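Local coordinates for protein inositol-3-phosphate synthase (Caenorhabditis elegans, PDB 1VKO) that belongs to the myo-inositol-1-phosphate synthase family and binds nicotinamide-adenine-dinucleotide in a Rossmann-type domain, as part of a four-chain assembly, at residues A102-R106 against E177-K183; W159-D163 against R210-V214; H295-P301 against V318-D324. All blocks are in the same frame, centred on the assembly; numbering follows the deposited sequence.

How the interactions relate
The three contacts show how one chain divides its tasks between binding a dinucleotide and meeting its sister subunits. Interactions 2 and 3 share the nicotinamide-adenine-dinucleotide: 159-163 with 210-214 receives the adenosine end, and 295-301 with 318-324 lies beside the nicotinamide end. Their centres are 22 Å apart and their nearest atoms about 7 Å, so the ligand joins what the protein atoms do not. Pyrophosphate lies about 4 Å from the side chain of Asp-324 in interaction 3. Interaction 1 touches neither of the other contacts, its nearest atoms about 13 Å from interaction 2 and about 22 Å from interaction 3, and faces other subunits instead.

Interaction 1 (A102-R106 against E177-K183); sequences AMTWR and EPELQEK
Leu-180 sets its CD2 methyl over one face of the Trp-105 indole, and this is the tightly packed side of the contact. The methyl lies 3.9 Å from the centroid of the six-membered ring and 18° off its normal, a CH-pi contact displaced toward the rim. Its sister methyl CD1 turns to Met-103, 4.0 Å from CB, so the forked end of the leucine serves both neighbours. The thioether extends the apolar patch along the helix, Met-103 SD coming 3.8 Å from Lys-183 CB as the two side chains run past each other in opposite directions. The other side is polar and more open. Glu-179 swings its extended chain away from its own backbone N (chi1 -160°) to reach the strand, where OE1 accepts from Arg-106 N at 2.6 Å on its syn side, though tilted out of the carboxylate plane. A water gives one hydrogen to this same OE1 and another to Arg-106 O, bridging carboxylate and carbonyl. Lys-183 also runs out straight, and its NZ makes a short bond of 2.5 Å to Thr-104 O, approaching tilted from the carbonyl plane; its salt bridge to Glu-179 is long. The axes of 104-106 and 178-183 run roughly antiparallel, 142° between their N-to-C directions. Strand 104-107 pairs with strand 110-113 in a two-stranded antiparallel sheet. Met-103 continues onto Leu-184 and Phe-187 of helix 178-188, Met-426 of the third subunit packs on both Trp-105 and Leu-180, and N-cap residue Glu-177 is salt-bridged to Lys-108 of the second subunit.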
loop_
_atom_site.group_PDB
_atom_site.type_symbol
_atom_site.label_atom_id
_atom_site.label_comp_id
_atom_site.label_asym_id
_atom_site.label_seq_id
_atom_site.Cartn_x
_atom_site.Cartn_y
_atom_site.Cartn_z
ATOM N N ALA A 102 -8.994 36.770 -0.102
ATOM C CA ALA A 102 -9.456 35.812 0.895
ATOM C C ALA A 102 -10.668 34.997 0.422
ATOM O O ALA A 102 -11.668 34.851 1.141
ATOM C CB ALA A 102 -9.761 36.534 2.192
ATOM N N MET A 103 -10.562 34.434 -0.780
ATOM C CA MET A 103 -11.667 33.676 -1.362
ATOM C C MET A 103 -11.929 32.369 -0.640
ATOM O O MET A 103 -10.998 31.684 -0.185
ATOM C CB MET A 103 -11.476 33.457 -2.859
ATOM C CG MET A 103 -10.948 34.687 -3.626
ATOM S SD MET A 103 -11.166 34.576 -5.412
ATOM C CE MET A 103 -10.806 36.221 -5.974
ATOM N N THR A 104 -13.213 32.044 -0.505
ATOM C CA THR A 104 -13.623 30.786 0.072
ATOM C C THR A 104 -14.424 30.020 -0.958
ATOM O O THR A 104 -14.871 30.585 -1.938
ATOM C CB THR A 104 -14.487 30.998 1.346
ATOM O OG1 THR A 104 -15.363 32.096 1.155
ATOM C CG2 THR A 104 -13.646 31.436 2.538
ATOM N N TRP A 105 -14.588 28.718 -0.742
ATOM C CA TRP A 105 -15.493 27.943 -1.594
ATOM C C TRP A 105 -16.197 26.888 -0.736
ATOM O O TRP A 105 -15.627 26.449 0.271
ATOM C CB TRP A 105 -14.747 27.349 -2.814
ATOM C CG TRP A 105 -13.516 26.566 -2.470
ATOM C CD1 TRP A 105 -13.424 25.221 -2.383
ATOM C CD2 TRP A 105 -12.208 27.086 -2.140
ATOM N NE1 TRP A 105 -12.152 24.847 -2.023
ATOM C CE2 TRP A 105 -11.374 25.968 -1.884
ATOM C CE3 TRP A 105 -11.655 28.387 -2.040
ATOM C CZ2 TRP A 105 -10.013 26.093 -1.502
ATOM C CZ3 TRP A 105 -10.303 28.524 -1.699
ATOM C CH2 TRP A 105 -9.493 27.361 -1.415
ATOM N N ARG A 106 -17.438 26.524 -1.084
ATOM C CA ARG A 106 -18.162 25.514 -0.303
ATOM C C ARG A 106 -17.535 24.130 -0.500
ATOM O O ARG A 106 -17.141 23.783 -1.617
ATOM C CB ARG A 106 -19.636 25.440 -0.710
ATOM C CG ARG A 106 -20.604 26.410 0.030
ATOM C CD ARG A 106 -21.079 25.966 1.466
ATOM N NE ARG A 106 -21.677 24.616 1.558
ATOM C CZ ARG A 106 -21.469 23.761 2.588
ATOM N NH1 ARG A 106 -20.689 24.135 3.595
ATOM N NH2 ARG A 106 -22.033 22.544 2.629
ATOM N N GLU A 177 -11.437 23.967 -7.616
ATOM C CA GLU A 177 -12.818 23.493 -7.670
ATOM C C GLU A 177 -13.639 24.511 -8.515
ATOM O O GLU A 177 -13.216 25.652 -8.578
ATOM C CB GLU A 177 -13.339 23.459 -6.243
ATOM C CG GLU A 177 -12.782 22.374 -5.362
ATOM C CD GLU A 177 -12.882 20.999 -5.991
ATOM O OE1 GLU A 177 -13.982 20.566 -6.396
ATOM O OE2 GLU A 177 -11.836 20.372 -6.092
ATOM N N PRO A 178 -14.753 24.118 -9.155
ATOM C CA PRO A 178 -15.444 24.987 -10.096
ATOM C C PRO A 178 -15.690 26.319 -9.431
ATOM O O PRO A 178 -15.176 27.302 -9.904
ATOM C CB PRO A 178 -16.745 24.214 -10.399
ATOM C CG PRO A 178 -16.186 22.695 -10.315
ATOM C CD PRO A 178 -15.457 22.828 -9.032
ATOM N N GLU A 179 -16.315 26.318 -8.268
ATOM C CA GLU A 179 -16.664 27.552 -7.572
ATOM C C GLU A 179 -15.549 28.550 -7.553
ATOM O O GLU A 179 -15.789 29.715 -7.850
ATOM C CB GLU A 179 -17.100 27.298 -6.132
ATOM C CG GLU A 179 -17.915 28.457 -5.569
ATOM C CD GLU A 179 -18.141 28.396 -4.061
ATOM O OE1 GLU A 179 -18.141 27.290 -3.467
ATOM O OE2 GLU A 179 -18.321 29.488 -3.465
ATOM N N LEU A 180 -14.344 28.104 -7.198
ATOM C CA LEU A 180 -13.177 29.009 -7.091
ATOM C C LEU A 180 -12.684 29.549 -8.435
ATOM O O LEU A 180 -12.074 30.623 -8.493
ATOM C CB LEU A 180 -12.016 28.360 -6.288
ATOM C CG LEU A 180 -10.694 29.126 -6.105
ATOM C CD1 LEU A 180 -10.893 30.501 -5.440
ATOM C CD2 LEU A 180 -9.686 28.245 -5.318
ATOM N N GLN A 181 -12.939 28.812 -9.513
ATOM C CA GLN A 181 -12.594 29.275 -10.856
ATOM C C GLN A 181 -13.563 30.390 -11.228
ATOM O O GLN A 181 -13.164 31.391 -11.852
ATOM C CB GLN A 181 -12.677 28.135 -11.885
ATOM C CG GLN A 181 -11.614 27.009 -11.737
ATOM C CD GLN A 181 -11.741 25.919 -12.793
ATOM O OE1 GLN A 181 -12.149 26.208 -13.933
ATOM N NE2 GLN A 181 -11.417 24.647 -12.417
ATOM N N GLU A 182 -14.831 30.253 -10.836
ATOM C CA GLU A 182 -15.791 31.347 -11.107
ATOM C C GLU A 182 -15.475 32.631 -10.360
ATOM O O GLU A 182 -15.483 33.683 -10.940
ATOM C CB GLU A 182 -17.238 30.919 -10.879
ATOM C CG GLU A 182 -17.963 30.531 -12.167
ATOM C CD GLU A 182 -17.187 29.537 -13.017
ATOM O OE1 GLU A 182 -17.172 28.315 -12.689
ATOM O OE2 GLU A 182 -16.599 29.988 -14.022
ATOM N N LYS A 183 -15.178 32.540 -9.082
ATOM C CA LYS A 183 -14.744 33.689 -8.309
ATOM C C LYS A 183 -13.511 34.343 -8.911
ATOM O O LYS A 183 -13.405 35.583 -8.927
ATOM C CB LYS A 183 -14.452 33.245 -6.865
ATOM C CG LYS A 183 -15.725 33.101 -6.023
ATOM C CD LYS A 183 -15.448 32.517 -4.656
ATOM C CE LYS A 183 -16.642 32.757 -3.766
ATOM N NZ LYS A 183 -16.315 32.641 -2.318
HETATM O O HOH W 1 -17.881 24.807 -3.886
#

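Interaction 2 (W159-D163 against R210-V214). With NAD (nicotinamide-adenine-dinucleotide), chain G.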
loop_
_atom_site.group_PDB
_atom_site.type_symbol
_atom_site.label_atom_id
_atom_site.label_comp_id
_atom_site.label_asym_id
_atom_site.label_seq_id
_atom_site.Cartn_x
_atom_site.Cartn_y
_atom_site.Cartn_z
ATOM N N TRP A 159 4.895 34.218 -20.581
ATOM C CA TRP A 159 4.685 33.793 -21.958
ATOM C C TRP A 159 4.089 32.403 -22.102
ATOM O O TRP A 159 4.314 31.530 -21.272
ATOM C CB TRP A 159 5.992 33.781 -22.692
ATOM C CG TRP A 159 6.781 35.051 -22.661
ATOM C CD1 TRP A 159 6.788 36.043 -23.607
ATOM C CD2 TRP A 159 7.738 35.429 -21.670
ATOM N NE1 TRP A 159 7.672 37.028 -23.236
ATOM C CE2 TRP A 159 8.265 36.681 -22.052
ATOM C CE3 TRP A 159 8.182 34.852 -20.469
ATOM C CZ2 TRP A 159 9.238 37.351 -21.293
ATOM C CZ3 TRP A 159 9.161 35.489 -19.741
ATOM C CH2 TRP A 159 9.672 36.741 -20.148
ATOM N N ASP A 160 3.363 32.184 -23.183
ATOM C CA ASP A 160 2.904 30.855 -23.461
ATOM C C ASP A 160 2.670 30.646 -24.928
ATOM O O ASP A 160 2.082 31.503 -25.562
ATOM C CB ASP A 160 1.635 30.539 -22.694
ATOM C CG ASP A 160 1.526 29.045 -22.340
ATOM O OD1 ASP A 160 1.558 28.210 -23.244
ATOM O OD2 ASP A 160 1.432 28.622 -21.178
ATOM N N ILE A 161 3.131 29.504 -25.457
ATOM C CA ILE A 161 2.848 29.122 -26.844
ATOM C C ILE A 161 1.333 28.946 -27.097
ATOM O O ILE A 161 0.892 28.928 -28.245
ATOM C CB ILE A 161 3.627 27.862 -27.254
ATOM C CG1 ILE A 161 3.181 26.643 -26.421
ATOM C CG2 ILE A 161 5.153 28.113 -27.145
ATOM C CD1 ILE A 161 3.752 25.244 -26.890
ATOM N N SER A 162 0.543 28.833 -26.029
ATOM C CA SER A 162 -0.926 28.764 -26.143
ATOM C C SER A 162 -1.557 30.094 -25.762
ATOM O O SER A 162 -1.245 30.644 -24.701
ATOM C CB SER A 162 -1.498 27.703 -25.217
ATOM O OG SER A 162 -2.917 27.734 -25.337
ATOM N N ASP A 163 -2.457 30.608 -26.589
ATOM C CA ASP A 163 -2.992 31.953 -26.303
ATOM C C ASP A 163 -4.165 32.001 -25.320
ATOM O O ASP A 163 -4.644 33.105 -24.973
ATOM C CB ASP A 163 -3.312 32.731 -27.594
ATOM C CG ASP A 163 -4.491 32.169 -28.331
ATOM O OD1 ASP A 163 -4.904 31.027 -28.022
ATOM O OD2 ASP A 163 -5.071 32.799 -29.235
ATOM N N ARG A 210 -1.198 22.636 -29.720
ATOM C CA ARG A 210 -1.401 23.634 -28.662
ATOM C C ARG A 210 -0.738 24.981 -28.984
ATOM O O ARG A 210 -1.087 26.019 -28.409
ATOM C CB ARG A 210 -0.886 23.077 -27.327
ATOM C CG ARG A 210 -0.969 23.996 -26.120
ATOM C CD ARG A 210 -0.087 23.566 -24.961
ATOM N NE ARG A 210 -0.850 22.785 -23.997
ATOM C CZ ARG A 210 -1.457 23.280 -22.923
ATOM N NH1 ARG A 210 -1.389 24.584 -22.653
ATOM N NH2 ARG A 210 -2.129 22.459 -22.116
ATOM N N ALA A 211 0.197 24.963 -29.923
ATOM C CA ALA A 211 1.068 26.094 -30.151
ATOM C C ALA A 211 0.500 27.048 -31.198
ATOM O O ALA A 211 0.741 26.864 -32.398
ATOM C CB ALA A 211 2.453 25.600 -30.541
ATOM N N ASN A 212 -0.268 28.047 -30.736
ATOM C CA ASN A 212 -0.894 29.011 -31.602
ATOM C C ASN A 212 -0.557 30.463 -31.226
ATOM O O ASN A 212 -1.202 31.391 -31.689
ATOM C CB ASN A 212 -2.404 28.784 -31.593
ATOM C CG ASN A 212 -3.100 29.359 -30.349
ATOM O OD1 ASN A 212 -2.463 29.758 -29.364
ATOM N ND2 ASN A 212 -4.419 29.414 -30.406
ATOM N N ASN A 213 0.451 30.634 -30.377
ATOM C CA ASN A 213 0.874 31.925 -29.820
ATOM C C ASN A 213 2.411 31.977 -29.881
ATOM O O ASN A 213 3.069 31.997 -28.846
ATOM C CB ASN A 213 0.407 32.011 -28.356
ATOM C CG ASN A 213 0.314 33.424 -27.825
ATOM O OD1 ASN A 213 0.045 34.363 -28.563
ATOM N ND2 ASN A 213 0.512 33.580 -26.510
ATOM N N VAL A 214 2.982 31.975 -31.092
ATOM C CA VAL A 214 4.446 31.969 -31.252
ATOM C C VAL A 214 5.053 33.161 -31.993
ATOM O O VAL A 214 4.480 33.661 -32.959
ATOM C CB VAL A 214 4.997 30.598 -31.816
ATOM C CG1 VAL A 214 4.046 29.440 -31.505
ATOM C CG2 VAL A 214 5.314 30.656 -33.275
HETATM P PA NAD G . 1.725 22.214 -18.188
HETATM O O1A NAD G . 1.647 21.555 -19.482
HETATM O O2A NAD G . 0.367 22.318 -17.630
HETATM O O5B NAD G . 2.439 23.612 -18.413
HETATM C C5B NAD G . 3.263 23.815 -19.522
HETATM C C4B NAD G . 2.808 25.095 -20.197
HETATM O O4B NAD G . 3.920 25.673 -20.844
HETATM C C3B NAD G . 1.772 24.849 -21.257
HETATM O O3B NAD G . 0.917 25.979 -21.177
HETATM C C2B NAD G . 2.489 24.962 -22.572
HETATM O O2B NAD G . 1.612 25.724 -23.399
HETATM C C1B NAD G . 3.678 25.846 -22.209
HETATM N N9A NAD G . 4.918 25.791 -23.025
HETATM C C8A NAD G . 5.532 24.733 -23.625
HETATM N N7A NAD G . 6.625 25.190 -24.275
HETATM C C5A NAD G . 6.745 26.522 -24.120
HETATM C C6A NAD G . 7.647 27.488 -24.598
HETATM N N6A NAD G . 8.659 27.208 -25.436
HETATM N N1A NAD G . 7.446 28.801 -24.258
HETATM C C2A NAD G . 6.375 29.168 -23.497
HETATM N N3A NAD G . 5.493 28.224 -23.082
HETATM C C4A NAD G . 5.658 26.914 -23.364
HETATM O O3 NAD G . 2.734 21.448 -17.176
HETATM P PN NAD G . 2.844 21.913 -15.657
HETATM O O1N NAD G . 2.437 23.342 -15.606
HETATM O O2N NAD G . 2.118 20.933 -14.845
HETATM O O5D NAD G . 4.429 21.947 -15.316
HETATM C C5D NAD G . 5.351 22.570 -16.195
HETATM C C4D NAD G . 6.804 22.084 -16.037
HETATM O O4D NAD G . 7.168 22.055 -14.678
HETATM C C3D NAD G . 7.059 20.676 -16.587
HETATM O O3D NAD G . 8.301 20.668 -17.234
HETATM C C2D NAD G . 7.263 19.849 -15.343
HETATM O O2D NAD G . 8.149 18.749 -15.482
HETATM C C1D NAD G . 7.878 20.864 -14.418
HETATM N N1N NAD G . 7.737 20.307 -13.078
HETATM C C2N NAD G . 6.498 20.086 -12.561
HETATM C C3N NAD G . 6.393 19.533 -11.305
HETATM C C7N NAD G . 5.072 19.669 -10.647
HETATM O O7N NAD G . 4.057 20.250 -11.445
HETATM N N7N NAD G . 4.909 19.276 -9.378
HETATM C C4N NAD G . 7.538 19.214 -10.550
HETATM C C5N NAD G . 8.783 19.428 -11.101
HETATM C C6N NAD G . 8.877 19.976 -12.389
#
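The carboxylate of Asp-163 and the amide of Asn-212 meet with their planes nearly perpendicular, 86° apart. Two bonds join the residues: Asp-163 N gives its hydrogen to Asn-212 OD1 at 2.9 Å, in the carbonyl plane, and Asn-212 ND2 makes a weak bond back to Asp-163 OD1. A second amide nitrogen, Asn-213 ND2, lies almost in line with the Asp-160 C=O, 2.8 Å from O, although the bond bends at the hydrogen; it also bonds Pro-193 O. Ile-161 O takes two weak backbone bonds, from Asn-212 N and Asn-213 N. A bend at chi3 (-96°) brings the Arg-210 guanidinium to the ribose of nicotinamide-adenine-dinucleotide, with C3B over one face and a weak bond from NH1 to O2B. The adenine rests on Ile-161, whose CG2 lies 3.6 Å from C6A. Asp-160 grips the ribose with both oxygens: OD1 accepts from O2B at a very short 2.5 Å and OD2 from O3B at 2.7 Å. Ser-162 N and Gly-85 N, bonded to OD1 and OD2 respectively, hold the carboxylate in place, the former closing an Asx turn. An acidic residue just beyond a strand, here 154-159, taking both adenosine ribose hydroxyls is a hallmark of many NAD-binding Rossmann folds.

Interaction 3 (H295-P301 against V318-D324). With NAD (nicotinamide-adenine-dinucleotide), chain G.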
loop_
_atom_site.group_PDB
_atom_site.type_symbol
_atom_site.label_atom_id
_atom_site.label_comp_id
_atom_site.label_asym_id
_atom_site.label_seq_id
_atom_site.Cartn_x
_atom_site.Cartn_y
_atom_site.Cartn_z
ATOM N N HIS A 295 16.848 37.853 -12.913
ATOM C CA HIS A 295 17.415 36.590 -12.470
ATOM C C HIS A 295 16.612 35.488 -13.144
ATOM O O HIS A 295 15.471 35.699 -13.580
ATOM C CB HIS A 295 17.336 36.440 -10.939
ATOM C CG HIS A 295 17.783 37.657 -10.188
ATOM N ND1 HIS A 295 19.107 38.004 -10.056
ATOM C CD2 HIS A 295 17.082 38.601 -9.522
ATOM C CE1 HIS A 295 19.204 39.125 -9.368
ATOM N NE2 HIS A 295 17.989 39.500 -9.016
ATOM N N TYR A 296 17.203 34.313 -13.221
ATOM C CA TYR A 296 16.586 33.245 -13.955
ATOM C C TYR A 296 16.571 31.927 -13.175
ATOM O O TYR A 296 17.653 31.413 -12.756
ATOM C CB TYR A 296 17.263 33.083 -15.326
ATOM C CG TYR A 296 16.524 32.095 -16.202
ATOM C CD1 TYR A 296 15.404 32.473 -16.945
ATOM C CD2 TYR A 296 16.916 30.785 -16.250
ATOM C CE1 TYR A 296 14.723 31.536 -17.732
ATOM C CE2 TYR A 296 16.233 29.856 -16.989
ATOM C CZ TYR A 296 15.176 30.213 -17.752
ATOM O OH TYR A 296 14.536 29.218 -18.517
ATOM N N ILE A 297 15.346 31.406 -12.984
ATOM C CA ILE A 297 15.092 30.079 -12.357
ATOM C C ILE A 297 14.538 29.030 -13.316
ATOM O O ILE A 297 13.543 29.278 -14.026
ATOM C CB ILE A 297 14.104 30.186 -11.138
ATOM C CG1 ILE A 297 14.433 31.375 -10.214
ATOM C CG2 ILE A 297 14.006 28.824 -10.366
ATOM C CD1 ILE A 297 15.810 31.358 -9.629
ATOM N N ASN A 298 15.180 27.858 -13.315
ATOM C CA ASN A 298 14.793 26.710 -14.129
ATOM C C ASN A 298 14.073 25.648 -13.278
ATOM O O ASN A 298 14.728 24.939 -12.493
ATOM C CB ASN A 298 16.037 26.068 -14.766
ATOM C CG ASN A 298 15.710 24.751 -15.541
ATOM O OD1 ASN A 298 14.609 24.573 -16.056
ATOM N ND2 ASN A 298 16.684 23.845 -15.623
ATOM N N GLY A 299 12.752 25.547 -13.466
ATOM C CA GLY A 299 11.866 24.672 -12.725
ATOM C C GLY A 299 11.735 23.297 -13.361
ATOM O O GLY A 299 11.074 22.402 -12.810
ATOM N N SER A 300 12.392 23.112 -14.509
ATOM C CA SER A 300 12.278 21.875 -15.277
ATOM C C SER A 300 13.628 21.135 -15.346
ATOM O O SER A 300 14.669 21.670 -14.928
ATOM C CB SER A 300 11.757 22.154 -16.680
ATOM O OG SER A 300 10.452 22.698 -16.638
ATOM N N PRO A 301 13.585 19.882 -15.796
ATOM C CA PRO A 301 14.766 19.035 -15.863
ATOM C C PRO A 301 15.832 19.427 -16.886
ATOM O O PRO A 301 16.971 19.023 -16.683
ATOM C CB PRO A 301 14.187 17.669 -16.274
ATOM C CG PRO A 301 12.824 17.713 -15.837
ATOM C CD PRO A 301 12.372 19.134 -16.153
ATOM N N VAL A 318 23.981 38.610 -11.931
ATOM C CA VAL A 318 22.614 38.118 -11.802
ATOM C C VAL A 318 22.644 36.683 -11.224
ATOM O O VAL A 318 23.667 35.978 -11.341
ATOM C CB VAL A 318 21.956 38.247 -13.188
ATOM C CG1 VAL A 318 21.542 36.920 -13.767
ATOM C CG2 VAL A 318 20.855 39.330 -13.183
ATOM N N PHE A 319 21.565 36.258 -10.565
ATOM C CA PHE A 319 21.522 34.900 -9.991
ATOM C C PHE A 319 20.810 33.942 -10.899
ATOM O O PHE A 319 19.806 34.312 -11.518
ATOM C CB PHE A 319 20.800 34.843 -8.631
ATOM C CG PHE A 319 21.530 35.523 -7.506
ATOM C CD1 PHE A 319 22.735 35.020 -7.025
ATOM C CD2 PHE A 319 20.984 36.641 -6.892
ATOM C CE1 PHE A 319 23.401 35.657 -5.975
ATOM C CE2 PHE A 319 21.643 37.283 -5.845
ATOM C CZ PHE A 319 22.842 36.793 -5.383
ATOM N N VAL A 320 21.335 32.710 -10.962
ATOM C CA VAL A 320 20.655 31.620 -11.644
ATOM C C VAL A 320 20.239 30.548 -10.641
ATOM O O VAL A 320 20.800 30.497 -9.545
ATOM C CB VAL A 320 21.424 31.074 -12.895
ATOM C CG1 VAL A 320 21.530 32.157 -13.912
ATOM C CG2 VAL A 320 22.831 30.484 -12.560
ATOM N N GLY A 321 19.241 29.729 -10.999
ATOM C CA GLY A 321 18.795 28.618 -10.135
ATOM C C GLY A 321 18.183 27.438 -10.896
ATOM O O GLY A 321 17.697 27.598 -12.007
ATOM N N GLY A 322 18.221 26.250 -10.293
ATOM C CA GLY A 322 17.682 25.011 -10.882
ATOM C C GLY A 322 18.367 23.779 -10.307
ATOM O O GLY A 322 19.250 23.901 -9.465
ATOM N N ASP A 323 17.973 22.581 -10.738
ATOM C CA ASP A 323 16.963 22.406 -11.743
ATOM C C ASP A 323 15.875 21.510 -11.185
ATOM O O ASP A 323 16.176 20.506 -10.509
ATOM C CB ASP A 323 17.570 21.678 -12.938
ATOM C CG ASP A 323 18.674 22.438 -13.598
ATOM O OD1 ASP A 323 18.629 23.712 -13.701
ATOM O OD2 ASP A 323 19.622 21.835 -14.126
ATOM N N ASP A 324 14.625 21.857 -11.491
ATOM C CA ASP A 324 13.478 20.933 -11.431
ATOM C C ASP A 324 12.836 20.902 -10.044
ATOM O O ASP A 324 13.464 20.429 -9.070
ATOM C CB ASP A 324 13.899 19.534 -11.904
ATOM C CG ASP A 324 12.728 18.661 -12.351
ATOM O OD1 ASP A 324 11.637 19.186 -12.679
ATOM O OD2 ASP A 324 12.837 17.419 -12.444
HETATM P PA NAD G . 1.725 22.214 -18.188
HETATM O O1A NAD G . 1.647 21.555 -19.482
HETATM O O2A NAD G . 0.367 22.318 -17.630
HETATM O O5B NAD G . 2.439 23.612 -18.413
HETATM C C5B NAD G . 3.263 23.815 -19.522
HETATM C C4B NAD G . 2.808 25.095 -20.197
HETATM O O4B NAD G . 3.920 25.673 -20.844
HETATM C C3B NAD G . 1.772 24.849 -21.257
HETATM O O3B NAD G . 0.917 25.979 -21.177
HETATM C C2B NAD G . 2.489 24.962 -22.572
HETATM O O2B NAD G . 1.612 25.724 -23.399
HETATM C C1B NAD G . 3.678 25.846 -22.209
HETATM N N9A NAD G . 4.918 25.791 -23.025
HETATM C C8A NAD G . 5.532 24.733 -23.625
HETATM N N7A NAD G . 6.625 25.190 -24.275
HETATM C C5A NAD G . 6.745 26.522 -24.120
HETATM C C6A NAD G . 7.647 27.488 -24.598
HETATM N N6A NAD G . 8.659 27.208 -25.436
HETATM N N1A NAD G . 7.446 28.801 -24.258
HETATM C C2A NAD G . 6.375 29.168 -23.497
HETATM N N3A NAD G . 5.493 28.224 -23.082
HETATM C C4A NAD G . 5.658 26.914 -23.364
HETATM O O3 NAD G . 2.734 21.448 -17.176
HETATM P PN NAD G . 2.844 21.913 -15.657
HETATM O O1N NAD G . 2.437 23.342 -15.606
HETATM O O2N NAD G . 2.118 20.933 -14.845
HETATM O O5D NAD G . 4.429 21.947 -15.316
HETATM C C5D NAD G . 5.351 22.570 -16.195
HETATM C C4D NAD G . 6.804 22.084 -16.037
HETATM O O4D NAD G . 7.168 22.055 -14.678
HETATM C C3D NAD G . 7.059 20.676 -16.587
HETATM O O3D NAD G . 8.301 20.668 -17.234
HETATM C C2D NAD G . 7.263 19.849 -15.343
HETATM O O2D NAD G . 8.149 18.749 -15.482
HETATM C C1D NAD G . 7.878 20.864 -14.418
HETATM N N1N NAD G . 7.737 20.307 -13.078
HETATM C C2N NAD G . 6.498 20.086 -12.561
HETATM C C3N NAD G . 6.393 19.533 -11.305
HETATM C C7N NAD G . 5.072 19.669 -10.647
HETATM O O7N NAD G . 4.057 20.250 -11.445
HETATM N N7N NAD G . 4.909 19.276 -9.378
HETATM C C4N NAD G . 7.538 19.214 -10.550
HETATM C C5N NAD G . 8.783 19.428 -11.101
HETATM C C6N NAD G . 8.877 19.976 -12.389
HETATM O O HOH W 2 19.309 19.725 -15.532
#
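Backbone hydrogen bonds join Tyr-296 to its neighbours on 318-324. Tyr-296 N donates to Phe-319 O and Gly-321 N to Tyr-296 O at 2.9 Å; Asn-298 N follows, donating to Gly-321 O at 2.8 Å, the alternation of a parallel ladder. Past its end, Asp-324 N still reaches Asn-298 O at 3.2 Å. Among side-chain bonds, the straightest is from Phe-319 N to His-295 ND1, 3.1 Å long with 174° at the hydrogen; the donor sits at the ring edge, near its plane. A chi1 of 174° carries the amide of Asn-298 across to 318-324, where ND2 makes a weak bond of 2.7 Å to Asp-323 OD1; this nitrogen is also held by Gln-302 O. Asn-298 OD1 accepts from Ser-300 N, closing an Asx turn. A beta-alpha-beta crossover through helix 307-316 links strand 295-298 to strand 320-321, the latter outermost in the chain's parallel Rossmann sheet. Packing contacts are few: Val-318 CG2 lies beside the imidazole, 3.8 Å from His-295 ND1, and Ile-297 CD1 lies over Gly-321, where no side chain intervenes. Ile-297 also touches Leu-451 of helix 440-458. Toward the ligand, Ser-300 OG and O3D of nicotinamide-adenine-dinucleotide share a hydrogen bond of 3.0 Å. Pro-301 CG packs against Asp-324 OD2, which is hydrogen-bonded to Ser-376 OG, while Asp-324 OD1 is salt-bridged to Lys-373.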